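Galactan 1,3-beta-galactosidase (Phanerochaete chrysosporium, PDB 7BYV) probably hydrolyses beta-1,3-galactan from the chain end as a family 43 exo-beta-1,3-galactanase, and carries a carbohydrate-binding module that holds calcium and galactose. Local coordinates at residues D138-Q143 / Y152-S157; A185-P190 / Y199-S204; N212-F217 / Y241-F246. The protein carries 1 engineered substitution. All coordinates share one frame; numbering follows the deposited sequence.

How the contacts relate
Following the chain, contact 1 comes first: it closes an eight-residue connection in a beta hairpin, 139-143 returning as 151-157, in one four-stranded antiparallel sheet. Contact 2 pairs 187-188, just before the corner at 189, with 198-205 in the next sheet, closing the loop formed by the hairpin 190-195/198-205. Contact 3 spans the longer excursion from 212-217 to 241-246, where a third sheet begins. The three loops follow in series; none nests or crosses. Contacts 1 and 2 meet where Asp138 OD2 takes the backbone N-H of Ala189, a probable hydrogen bond. Contacts 2 and 3 share a sheet through neighbouring strands 198-205 and 215-219. All three converge on the same galactose, chain C.

Contact 1. Residues D138-Q143 / Y152-S157; sequences DESIFQ and YLLYAS. With GAL (beta-D-galactopyranose), chain C.
Asp138 O takes the N-H of Ala156 at 2.9 Å, the donor lying nearly on the line of the carbonyl, and from there the two strands run antiparallel. Ser140 and Leu154 exchange a reciprocal pair of bonds: Leu154 N to Ser140 O is almost straight (174° at the hydrogen), whereas Ser140 N to Leu154 O is bent to 131°. Phe142 and Tyr152 repeat the exchange, Phe142 N reaching Tyr152 O at 2.9 Å and Tyr152 N reaching Phe142 O at 2.8 Å. In the non-hydrogen-bonded pairs between, CA-H groups lean on the same carbonyls, as Ile141 CA does on Tyr152 O. This is a beta hairpin, its first strand at the margin of a four-stranded sheet, one blade of the five-bladed beta-propeller of family 43. On one face the Ile141 CD1 methyl meets Leu153 CD1 at 3.7 Å; on the other the rings of Phe142 and Tyr152 lie side by side, Phe142 CD2 4.1 Å from Tyr152 CD1. The Tyr155 hydroxyl is bonded outside the hairpin, to Ser166 OG. At the sugar end, Asp138 has CG anti to its carbonyl carbon (chi1 -81°), which carries the carboxylate off the hairpin toward galactose of chain C. There OD2 of Asp138 accepts the sugar O2 hydroxyl at 2.8 Å and also the backbone N-H of Ala189.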
# COMPACT_ATOMS: atom_id res chain seq x y z
N ASP A 138 -0.34 -9.49 12.92
CA ASP A 138 -0.20 -8.16 12.35
C ASP A 138 -0.19 -7.11 13.45
O ASP A 138 -1.03 -7.13 14.36
CB ASP A 138 -1.32 -7.86 11.35
CG ASP A 138 -1.07 -8.47 9.95
OD1 ASP A 138 -0.14 -9.29 9.79
OD2 ASP A 138 -1.81 -8.13 9.01
N GLU A 139 0.80 -6.22 13.41
CA GLU A 139 0.95 -5.23 14.46
C GLU A 139 1.33 -3.89 13.85
O GLU A 139 1.58 -3.78 12.65
CB GLU A 139 1.98 -5.64 15.52
CG GLU A 139 3.27 -6.18 14.98
CD GLU A 139 4.04 -5.16 14.15
OE1 GLU A 139 4.21 -4.01 14.61
OE2 GLU A 139 4.46 -5.52 13.03
N SER A 140 1.40 -2.89 14.73
CA SER A 140 1.77 -1.51 14.43
C SER A 140 2.11 -0.82 15.75
O SER A 140 1.73 -1.29 16.83
CB SER A 140 0.64 -0.77 13.71
OG SER A 140 1.08 0.52 13.30
N ILE A 141 2.83 0.29 15.65
CA ILE A 141 3.23 1.08 16.81
C ILE A 141 2.67 2.48 16.61
O ILE A 141 2.90 3.10 15.57
CB ILE A 141 4.76 1.14 16.96
CG1 ILE A 141 5.36 -0.27 17.15
CG2 ILE A 141 5.12 2.04 18.09
CD1 ILE A 141 4.90 -0.99 18.40
N PHE A 142 1.94 2.97 17.60
CA PHE A 142 1.48 4.34 17.58
C PHE A 142 2.26 5.10 18.62
O PHE A 142 2.35 4.66 19.77
CB PHE A 142 -0.02 4.47 17.87
CG PHE A 142 -0.48 5.89 17.97
CD1 PHE A 142 -0.45 6.72 16.87
CD2 PHE A 142 -0.93 6.40 19.18
CE1 PHE A 142 -0.88 8.04 16.96
CE2 PHE A 142 -1.36 7.73 19.28
CZ PHE A 142 -1.33 8.55 18.16
N GLN A 143 2.81 6.24 18.23
CA GLN A 143 3.46 7.14 19.17
C GLN A 143 2.53 8.31 19.41
O GLN A 143 2.28 9.11 18.51
CB GLN A 143 4.80 7.63 18.63
CG GLN A 143 5.59 8.39 19.64
CD GLN A 143 6.98 8.62 19.17
OE1 GLN A 143 7.93 8.13 19.78
NE2 GLN A 143 7.12 9.34 18.06
N TYR A 152 2.09 2.85 21.84
CA TYR A 152 1.12 1.78 21.97
C TYR A 152 1.36 0.73 20.90
O TYR A 152 1.63 1.06 19.74
CB TYR A 152 -0.31 2.32 21.86
CG TYR A 152 -0.65 3.36 22.90
CD1 TYR A 152 -0.17 4.67 22.79
CD2 TYR A 152 -1.44 3.05 24.01
CE1 TYR A 152 -0.47 5.62 23.75
CE2 TYR A 152 -1.73 4.00 24.96
CZ TYR A 152 -1.26 5.29 24.83
OH TYR A 152 -1.56 6.24 25.78
N LEU A 153 1.27 -0.54 21.29
CA LEU A 153 1.26 -1.64 20.34
C LEU A 153 -0.18 -1.93 19.94
O LEU A 153 -1.04 -2.10 20.80
CB LEU A 153 1.93 -2.88 20.94
CG LEU A 153 1.96 -4.17 20.10
CD1 LEU A 153 2.92 -4.08 18.89
CD2 LEU A 153 2.26 -5.40 20.97
N LEU A 154 -0.44 -1.94 18.64
CA LEU A 154 -1.71 -2.35 18.04
C LEU A 154 -1.49 -3.71 17.39
O LEU A 154 -0.60 -3.84 16.56
CB LEU A 154 -2.17 -1.34 16.99
CG LEU A 154 -1.84 0.15 17.22
CD1 LEU A 154 -2.23 0.99 16.01
CD2 LEU A 154 -2.48 0.72 18.48
N TYR A 155 -2.28 -4.72 17.77
CA TYR A 155 -1.97 -6.07 17.30
C TYR A 155 -3.21 -6.97 17.21
O TYR A 155 -4.16 -6.85 17.98
CB TYR A 155 -0.91 -6.72 18.19
CG TYR A 155 -1.17 -6.71 19.69
CD1 TYR A 155 -1.22 -5.53 20.41
CD2 TYR A 155 -1.30 -7.89 20.38
CE1 TYR A 155 -1.42 -5.53 21.78
CE2 TYR A 155 -1.51 -7.91 21.74
CZ TYR A 155 -1.56 -6.72 22.44
OH TYR A 155 -1.76 -6.74 23.82
N ALA A 156 -3.17 -7.87 16.22
CA ALA A 156 -4.20 -8.89 16.01
C ALA A 156 -3.89 -10.10 16.90
O ALA A 156 -2.89 -10.79 16.68
CB ALA A 156 -4.23 -9.30 14.54
N SER A 157 -4.75 -10.38 17.86
CA SER A 157 -4.48 -11.41 18.87
C SER A 157 -5.51 -12.53 18.82
O SER A 157 -6.49 -12.48 18.06
CB SER A 157 -4.46 -10.80 20.28
OG SER A 157 -3.57 -11.53 21.11
C1 GAL C . -1.97 -11.70 6.19
C2 GAL C . -1.03 -10.47 6.56
C3 GAL C . 0.25 -10.42 5.75
C4 GAL C . 0.86 -11.84 5.68
C5 GAL C . -0.10 -12.76 4.85
C6 GAL C . 0.04 -14.30 5.07
O2 GAL C . -1.64 -9.21 6.42
O3 GAL C . 1.18 -9.56 6.39
O4 GAL C . 1.09 -12.36 7.02
O5 GAL C . -1.54 -12.41 4.98
O6 GAL C . -0.98 -15.03 4.37

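Contact 2. Residues A185-P190 / Y199-S204; sequences ATLQAP and YFLIAS. Engineered in segment 185-190: Gln188 (natural residue Glu). With GAL (beta-D-galactopyranose), chain B; GAL (beta-D-galactopyranose), chain C.
Leu187 CD2 rests against the Ala203 methyl, CB, at 3.8 Å, and its other methyl, CD1, faces Leu201 CD2 more loosely. Leu201 turns its second methyl, CD1, to the ring of Pro190, meeting CB of the proline at 4.0 Å; Phe163 packs on Leu187, Leu201 and Pro190 alike. Outward from this apolar patch comes the backbone: Gln188 N gives a nearly straight bond to Ser204 O at 2.8 Å, while the return bond from Ser204 N to Gln188 O is weak, bent to 128°. The chain turns a corner at Ala189, and beyond it Ala203 CA points its hydrogen at Ala189 O, almost in line (173°). On the polar side Ser204 has OG lodged between its own N and carbonyl carbon (chi1 84°), where it touches the aliphatic CG of Gln188 at 3.3 Å and is hydrogen-bonded to Gln243 NE2. Gln188, an engineered replacement of the natural glutamate, runs extended beyond CG and lays its terminal amide beside two sugars, galactose of chain B and galactose of chain C. Asp138, in turn, packs against this glutamine. The short antiparallel bridge thus sits at the inner end of a propeller blade, consistent with a galactose-binding pocket at the propeller centre in which Asp138 and residue 188, a glutamate in the natural protein, face the sugars.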
# COMPACT_ATOMS: atom_id res chain seq x y z
N ALA A 185 -13.29 -8.77 16.36
CA ALA A 185 -13.15 -7.78 15.31
C ALA A 185 -12.54 -8.36 14.04
O ALA A 185 -12.75 -7.80 12.95
CB ALA A 185 -12.31 -6.61 15.82
N THR A 186 -11.81 -9.48 14.15
CA THR A 186 -10.93 -10.03 13.12
C THR A 186 -10.28 -8.93 12.27
O THR A 186 -10.38 -8.93 11.03
CB THR A 186 -11.68 -11.06 12.26
OG1 THR A 186 -12.63 -10.41 11.41
CG2 THR A 186 -12.38 -12.11 13.16
N LEU A 187 -9.61 -8.00 12.94
CA LEU A 187 -8.90 -6.91 12.30
C LEU A 187 -7.42 -7.24 12.25
O LEU A 187 -6.85 -7.78 13.20
CB LEU A 187 -9.09 -5.60 13.06
CG LEU A 187 -10.49 -4.97 12.99
CD1 LEU A 187 -10.58 -3.80 13.97
CD2 LEU A 187 -10.82 -4.51 11.56
N GLN A 188 -6.80 -6.93 11.11
CA GLN A 188 -5.36 -6.98 10.98
C GLN A 188 -4.93 -5.80 10.13
O GLN A 188 -5.74 -4.93 9.78
CB GLN A 188 -4.90 -8.32 10.40
CG GLN A 188 -5.44 -8.60 9.02
CD GLN A 188 -4.83 -9.85 8.41
OE1 GLN A 188 -4.14 -10.61 9.10
NE2 GLN A 188 -5.07 -10.07 7.13
N ALA A 189 -3.64 -5.75 9.82
CA ALA A 189 -3.02 -4.64 9.12
C ALA A 189 -3.42 -3.28 9.70
O ALA A 189 -3.95 -2.43 8.98
CB ALA A 189 -3.35 -4.69 7.63
N PRO A 190 -3.16 -3.04 11.00
CA PRO A 190 -3.61 -1.79 11.62
C PRO A 190 -2.64 -0.62 11.47
O PRO A 190 -1.43 -0.78 11.34
CB PRO A 190 -3.72 -2.18 13.10
CG PRO A 190 -2.57 -3.09 13.27
CD PRO A 190 -2.48 -3.90 11.98
N TYR A 199 -8.46 9.86 17.78
CA TYR A 199 -7.64 8.77 17.27
C TYR A 199 -8.42 7.99 16.21
O TYR A 199 -9.53 7.53 16.48
CB TYR A 199 -7.23 7.81 18.37
CG TYR A 199 -6.45 8.44 19.49
CD1 TYR A 199 -5.06 8.53 19.43
CD2 TYR A 199 -7.09 8.93 20.62
CE1 TYR A 199 -4.33 9.09 20.46
CE2 TYR A 199 -6.36 9.49 21.66
CZ TYR A 199 -4.99 9.56 21.57
OH TYR A 199 -4.27 10.12 22.60
N PHE A 200 -7.83 7.84 15.03
CA PHE A 200 -8.42 7.08 13.95
C PHE A 200 -7.63 5.81 13.74
O PHE A 200 -6.42 5.85 13.49
CB PHE A 200 -8.47 7.92 12.68
CG PHE A 200 -9.49 9.01 12.74
CD1 PHE A 200 -9.20 10.21 13.34
CD2 PHE A 200 -10.76 8.82 12.23
CE1 PHE A 200 -10.14 11.21 13.42
CE2 PHE A 200 -11.71 9.82 12.30
CZ PHE A 200 -11.39 11.03 12.90
N LEU A 201 -8.28 4.67 13.89
CA LEU A 201 -7.67 3.39 13.61
C LEU A 201 -8.10 2.95 12.22
O LEU A 201 -9.29 2.98 11.90
CB LEU A 201 -8.10 2.33 14.64
CG LEU A 201 -7.78 0.89 14.22
CD1 LEU A 201 -6.30 0.61 14.44
CD2 LEU A 201 -8.65 -0.14 14.95
N ILE A 202 -7.14 2.55 11.39
CA ILE A 202 -7.40 1.97 10.08
C ILE A 202 -6.90 0.54 10.08
O ILE A 202 -5.85 0.23 10.67
CB ILE A 202 -6.74 2.79 8.95
CG1 ILE A 202 -7.42 4.14 8.83
CG2 ILE A 202 -6.84 2.08 7.61
CD1 ILE A 202 -6.55 5.16 8.21
N ALA A 203 -7.65 -0.35 9.43
CA ALA A 203 -7.36 -1.77 9.54
C ALA A 203 -8.08 -2.51 8.42
O ALA A 203 -9.15 -2.10 7.96
CB ALA A 203 -7.78 -2.30 10.91
N SER A 204 -7.47 -3.60 7.98
CA SER A 204 -8.14 -4.58 7.15
C SER A 204 -8.84 -5.61 8.03
O SER A 204 -8.51 -5.80 9.20
CB SER A 204 -7.15 -5.29 6.22
OG SER A 204 -6.51 -6.37 6.88
C1 GAL B . -5.18 -14.98 8.62
C2 GAL B . -4.72 -13.66 7.92
C3 GAL B . -3.24 -13.77 7.38
C4 GAL B . -2.24 -14.32 8.46
C5 GAL B . -2.83 -15.56 9.16
C6 GAL B . -2.01 -16.05 10.40
O2 GAL B . -5.59 -13.28 6.84
O3 GAL B . -2.75 -12.51 6.97
O4 GAL B . -1.89 -13.30 9.44
O5 GAL B . -4.20 -15.32 9.63
O6 GAL B . -2.48 -17.33 10.90
C1 GAL C . -1.97 -11.70 6.19
C2 GAL C . -1.03 -10.47 6.56
C3 GAL C . 0.25 -10.42 5.75
C4 GAL C . 0.86 -11.84 5.68
C5 GAL C . -0.10 -12.76 4.85
C6 GAL C . 0.04 -14.30 5.07
O2 GAL C . -1.64 -9.21 6.42
O3 GAL C . 1.18 -9.56 6.39
O4 GAL C . 1.09 -12.36 7.02
O5 GAL C . -1.54 -12.41 4.98
O6 GAL C . -0.98 -15.03 4.37

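Contact 3. Residues N212-F217 / Y241-F246; sequences NPNKWF and YSQNAF. With GAL (beta-D-galactopyranose), chain C.
Asn214 brings its amide oxygen up to the start of strand 243-246, where OD1 accepts the backbone N-H of Asn244 at 2.8 Å. The donor lies in the carbonyl plane of the amide, and the bond is moderately bent, 149° at the hydrogen. The same oxygen also touches Asn244 CB at 3.3 Å, and the two asparagine amides stand almost perpendicular, their planes 86° apart; that of Asn244 has its main polar partner in Asp247, and its ND2 also bonds to Ala189 O. With CG anti to its carbonyl carbon (chi1 -76°), Asn214 sends its amide across to the second segment. The other half of that amide works differently: ND2 gives a weak bond back to Asn212 O, and a bond to a water at 3.1 Å. This water is held three ways, for it also accepts from Asn212 N and donates to Ser242 O at 2.6 Å, bridging segments whose backbones do not pair. The bridge spans two successive blades of the family 43 beta-propeller: 215-217 belongs to the sheet of strand 198-205, whereas 243-246 opens the next one, with a classic beta bulge where Ala245 and Phe246 both face Met257. With an alanine here in place of Asn214, the N-H of Asn244 would probably lose its acceptor and the water one of its donors, so that the join between the blades is likely to slacken. One residue before Asn244, Gln243 reaches out of the strand to the sugar. Its chain runs extended, and NE2 makes a weak bond, 3.4 Å long, to O2 of the galactose of chain C. Outside the two segments Gln243 OE1 accepts from Trp261 NE1, a bond that probably helps to fix the rotation of the amide.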
# COMPACT_ATOMS: atom_id res chain seq x y z
N ASN A 212 -9.28 -6.75 0.98
CA ASN A 212 -10.66 -6.56 1.41
C ASN A 212 -10.89 -5.08 1.70
O ASN A 212 -9.93 -4.29 1.76
CB ASN A 212 -10.98 -7.45 2.63
CG ASN A 212 -10.12 -7.14 3.85
OD1 ASN A 212 -10.40 -6.20 4.57
ND2 ASN A 212 -9.12 -7.97 4.12
N PRO A 213 -12.15 -4.65 1.83
CA PRO A 213 -12.41 -3.24 2.18
C PRO A 213 -11.86 -2.85 3.54
O PRO A 213 -12.43 -3.24 4.56
CB PRO A 213 -13.94 -3.16 2.16
CG PRO A 213 -14.37 -4.30 1.30
CD PRO A 213 -13.41 -5.39 1.62
N ASN A 214 -10.78 -2.08 3.57
CA ASN A 214 -10.22 -1.57 4.81
C ASN A 214 -11.16 -0.57 5.47
O ASN A 214 -11.91 0.14 4.80
CB ASN A 214 -8.86 -0.92 4.53
CG ASN A 214 -7.75 -1.96 4.31
OD1 ASN A 214 -6.56 -1.69 4.52
ND2 ASN A 214 -8.16 -3.15 3.88
N LYS A 215 -11.12 -0.51 6.80
CA LYS A 215 -12.11 0.21 7.58
C LYS A 215 -11.47 1.27 8.48
O LYS A 215 -10.33 1.12 8.93
CB LYS A 215 -12.93 -0.78 8.44
CG LYS A 215 -13.52 -1.93 7.66
CD LYS A 215 -14.68 -1.48 6.78
CE LYS A 215 -15.54 -2.68 6.38
NZ LYS A 215 -16.53 -2.40 5.30
N TRP A 216 -12.20 2.34 8.77
CA TRP A 216 -11.75 3.30 9.78
C TRP A 216 -12.65 3.27 11.01
O TRP A 216 -13.85 3.01 10.93
CB TRP A 216 -11.64 4.74 9.20
CG TRP A 216 -12.94 5.46 8.96
CD1 TRP A 216 -13.63 5.54 7.79
CD2 TRP A 216 -13.69 6.20 9.93
NE1 TRP A 216 -14.77 6.27 7.97
CE2 TRP A 216 -14.84 6.69 9.27
CE3 TRP A 216 -13.51 6.50 11.29
CZ2 TRP A 216 -15.81 7.45 9.93
CZ3 TRP A 216 -14.45 7.27 11.94
CH2 TRP A 216 -15.59 7.74 11.26
N PHE A 217 -12.04 3.50 12.16
CA PHE A 217 -12.73 3.57 13.44
C PHE A 217 -12.15 4.76 14.19
O PHE A 217 -10.96 5.06 14.04
CB PHE A 217 -12.53 2.35 14.35
CG PHE A 217 -12.57 1.02 13.65
CD1 PHE A 217 -11.55 0.62 12.80
CD2 PHE A 217 -13.58 0.12 13.93
CE1 PHE A 217 -11.59 -0.63 12.19
CE2 PHE A 217 -13.62 -1.14 13.34
CZ PHE A 217 -12.62 -1.52 12.46
N TYR A 241 -7.77 -2.32 -4.34
CA TYR A 241 -6.85 -3.43 -4.29
C TYR A 241 -5.61 -3.07 -3.49
O TYR A 241 -4.55 -2.79 -4.07
CB TYR A 241 -6.48 -3.88 -5.70
CG TYR A 241 -6.01 -5.31 -5.76
CD1 TYR A 241 -5.20 -5.86 -4.75
CD2 TYR A 241 -6.38 -6.13 -6.82
CE1 TYR A 241 -4.78 -7.18 -4.80
CE2 TYR A 241 -5.96 -7.45 -6.88
CZ TYR A 241 -5.16 -7.96 -5.88
OH TYR A 241 -4.76 -9.26 -5.98
N SER A 242 -5.72 -3.08 -2.16
CA SER A 242 -4.55 -2.86 -1.31
C SER A 242 -4.86 -3.28 0.13
O SER A 242 -5.98 -3.68 0.47
CB SER A 242 -4.10 -1.40 -1.34
OG SER A 242 -4.98 -0.61 -0.58
N GLN A 243 -3.84 -3.20 0.96
CA GLN A 243 -4.01 -3.49 2.37
C GLN A 243 -3.18 -2.49 3.14
O GLN A 243 -2.01 -2.26 2.79
CB GLN A 243 -3.59 -4.92 2.71
CG GLN A 243 -4.11 -5.36 4.06
CD GLN A 243 -3.52 -6.66 4.55
OE1 GLN A 243 -2.40 -7.03 4.20
NE2 GLN A 243 -4.28 -7.36 5.38
N ASN A 244 -3.78 -1.90 4.17
CA ASN A 244 -3.11 -0.88 4.97
C ASN A 244 -1.71 -1.32 5.39
O ASN A 244 -1.48 -2.49 5.71
CB ASN A 244 -3.94 -0.58 6.21
CG ASN A 244 -3.52 0.70 6.88
OD1 ASN A 244 -3.26 1.71 6.22
ND2 ASN A 244 -3.44 0.66 8.21
N ALA A 245 -0.78 -0.36 5.40
CA ALA A 245 0.54 -0.64 5.95
C ALA A 245 0.89 0.44 6.95
O ALA A 245 1.27 0.15 8.09
CB ALA A 245 1.61 -0.71 4.85
N PHE A 246 0.75 1.69 6.53
CA PHE A 246 1.09 2.81 7.38
C PHE A 246 0.18 3.97 7.04
O PHE A 246 -0.25 4.10 5.89
CB PHE A 246 2.54 3.23 7.22
CG PHE A 246 3.02 4.07 8.33
CD1 PHE A 246 3.37 3.50 9.55
CD2 PHE A 246 3.10 5.45 8.19
CE1 PHE A 246 3.81 4.28 10.61
CE2 PHE A 246 3.54 6.23 9.25
CZ PHE A 246 3.89 5.64 10.46
C1 GAL C . -1.97 -11.70 6.19
C2 GAL C . -1.03 -10.47 6.56
C3 GAL C . 0.25 -10.42 5.75
C4 GAL C . 0.86 -11.84 5.68
C5 GAL C . -0.10 -12.76 4.85
C6 GAL C . 0.04 -14.30 5.07
O2 GAL C . -1.64 -9.21 6.42
O3 GAL C . 1.18 -9.56 6.39
O4 GAL C . 1.09 -12.36 7.02
O5 GAL C . -1.54 -12.41 4.98
O6 GAL C . -0.98 -15.03 4.37
O HOH W 1 -7.02 -5.37 2.12